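Local coordinates for DUF3120 domain-containing protein (Bordetella pertussis, PDB 6RGN) that is the N-terminal domain of a type III secretion effector and probably targets it to host membranes by binding the phosphoinositide lipid PIP2, at residues Met52-Pro57 with Gly121-Glu126. Residues are numbered along the deposited sequence; the frame is centred on the assembly and turned at random.
Unlike the reference sequence in segment 121-126: M123 (reference Leu).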
loop_
_atom_site.group_PDB
_atom_site.type_symbol
_atom_site.label_atom_id
_atom_site.label_comp_id
_atom_site.label_asym_id
_atom_site.label_seq_id
_atom_site.Cartn_x
_atom_site.Cartn_y
_atom_site.Cartn_z
ATOM N N MET A 52 11.434 -1.842 -0.897
ATOM C CA MET A 52 11.097 -0.984 -2.061
ATOM C C MET A 52 10.517 -1.811 -3.223
ATOM O O MET A 52 9.828 -1.196 -4.063
ATOM C CB MET A 52 12.302 -0.178 -2.536
ATOM C CG MET A 52 12.606 0.930 -1.581
ATOM S SD MET A 52 14.019 1.907 -1.962
ATOM C CE MET A 52 13.288 3.155 -3.018
ATOM N N ARG A 53 10.745 -3.128 -3.286
ATOM C CA ARG A 53 10.184 -3.921 -4.416
ATOM C C ARG A 53 8.661 -3.781 -4.372
ATOM O O ARG A 53 8.069 -3.802 -5.429
ATOM C CB ARG A 53 10.621 -5.388 -4.417
ATOM C CG ARG A 53 9.915 -6.233 -3.371
ATOM C CD ARG A 53 10.523 -7.625 -3.213
ATOM N NE ARG A 53 9.585 -8.303 -2.331
ATOM C CZ ARG A 53 9.532 -8.152 -1.013
ATOM N NH1 ARG A 53 10.391 -7.361 -0.382
ATOM N NH2 ARG A 53 8.596 -8.774 -0.317
ATOM N N LEU A 54 8.071 -3.543 -3.200
ATOM C CA LEU A 54 6.613 -3.543 -3.040
ATOM C C LEU A 54 5.951 -2.368 -3.771
ATOM O O LEU A 54 4.722 -2.491 -4.058
ATOM C CB LEU A 54 6.234 -3.569 -1.563
ATOM C CG LEU A 54 6.463 -4.898 -0.850
ATOM C CD1 LEU A 54 6.036 -4.786 0.598
ATOM C CD2 LEU A 54 5.719 -6.043 -1.535
ATOM N N LEU A 55 6.670 -1.288 -4.092
ATOM C CA LEU A 55 6.039 -0.218 -4.879
ATOM C C LEU A 55 6.740 -0.020 -6.219
ATOM O O LEU A 55 6.374 0.959 -6.910
ATOM C CB LEU A 55 6.039 1.059 -4.061
ATOM C CG LEU A 55 5.107 1.036 -2.846
ATOM C CD1 LEU A 55 5.422 2.260 -2.030
ATOM C CD2 LEU A 55 3.673 1.006 -3.318
ATOM N N GLU A 56 7.671 -0.888 -6.573
ATOM C CA GLU A 56 8.190 -1.005 -7.956
ATOM C C GLU A 56 6.977 -1.167 -8.866
ATOM O O GLU A 56 6.049 -1.893 -8.497
ATOM C CB GLU A 56 9.178 -2.159 -8.070
ATOM C CG GLU A 56 10.599 -1.671 -7.879
ATOM C CD GLU A 56 11.658 -2.692 -7.508
ATOM O OE1 GLU A 56 11.611 -3.854 -8.027
ATOM O OE2 GLU A 56 12.558 -2.308 -6.694
ATOM N N PRO A 57 6.909 -0.433 -10.008
ATOM C CA PRO A 57 5.652 -0.284 -10.726
ATOM C C PRO A 57 5.022 -1.585 -11.187
ATOM O O PRO A 57 3.834 -1.643 -11.052
ATOM C CB PRO A 57 6.035 0.611 -11.910
ATOM C CG PRO A 57 7.017 1.491 -11.244
ATOM C CD PRO A 57 7.925 0.508 -10.518
ATOM N N GLY A 121 -3.624 -8.017 6.587
ATOM C CA GLY A 121 -2.613 -6.958 6.675
ATOM C C GLY A 121 -1.214 -7.434 6.919
ATOM O O GLY A 121 -0.361 -6.585 7.273
ATOM N N GLY A 122 -0.917 -8.695 6.664
ATOM C CA GLY A 122 0.416 -9.273 6.898
ATOM C C GLY A 122 1.553 -8.550 6.192
ATOM O O GLY A 122 2.683 -8.650 6.687
ATOM N N MET A 123 1.345 -7.839 5.076
ATOM C CA MET A 123 2.487 -7.168 4.397
ATOM C C MET A 123 2.462 -5.650 4.638
ATOM O O MET A 123 3.258 -4.948 4.002
ATOM C CB MET A 123 2.515 -7.460 2.898
ATOM C CG MET A 123 2.651 -8.946 2.560
ATOM S SD MET A 123 3.288 -9.170 0.864
ATOM C CE MET A 123 5.039 -9.343 1.208
ATOM N N VAL A 124 1.616 -5.161 5.556
ATOM C CA VAL A 124 1.488 -3.704 5.807
ATOM C C VAL A 124 2.803 -3.165 6.369
ATOM O O VAL A 124 3.214 -2.105 5.861
ATOM C CB VAL A 124 0.238 -3.312 6.622
ATOM C CG1 VAL A 124 0.207 -1.855 7.070
ATOM C CG2 VAL A 124 -0.985 -3.594 5.798
ATOM N N ALA A 125 3.418 -3.785 7.380
ATOM C CA ALA A 125 4.676 -3.261 7.965
ATOM C C ALA A 125 5.688 -3.039 6.834
ATOM O O ALA A 125 6.293 -1.937 6.718
ATOM C CB ALA A 125 5.223 -4.195 8.985
ATOM N N GLU A 126 5.839 -4.031 5.980
ATOM C CA GLU A 126 6.805 -3.970 4.864
ATOM C C GLU A 126 6.409 -2.878 3.884
ATOM O O GLU A 126 7.297 -2.167 3.449
ATOM C CB GLU A 126 7.010 -5.327 4.214
ATOM C CG GLU A 126 8.164 -5.291 3.245
ATOM C CD GLU A 126 8.625 -6.629 2.656
ATOM O OE1 GLU A 126 7.830 -7.592 2.709
ATOM O OE2 GLU A 126 9.752 -6.686 2.108
#
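L54, in the 3-10 turn 52-55, faces E126 in the first turn of helix 124-140, their CA atoms 7.9 Å apart; the type I turn G121-V124 leads into that helix, with M123 at its N-cap position. R53 reaches E126 by a long side chain: chi1 of 75° sets CG between the backbone N and the carbonyl carbon, and from there the chain runs extended to NE. R53 NH1 donates to E126 OE2 at 2.7 Å; OE2 lies near the guanidinium plane, whereas NH1 approaches from 40° above the carboxylate plane. R53 NH2 to E126 OE1 is a weak second bond of 3.3 Å. The two flat groups are 56° apart, and the bridge is unequal. Beneath it, L54 CD1 packs on E126 CG at 3.4 Å, and L54 CD2 lies 4.0 Å above one face of the R53 guanidinium, toward its rim. M123, which differs from the reference sequence, bends at chi3 and brings CE to 3.9 Å from R53 NH2. Outside the pair, P50 O also accepts from NH1, and E61 forms a salt bridge with NH2. Cationic R53 would probably favour ionised E126 and E61, linking the N-terminal loop electrostatically to helices 61-65 and 124-140, over buried L54.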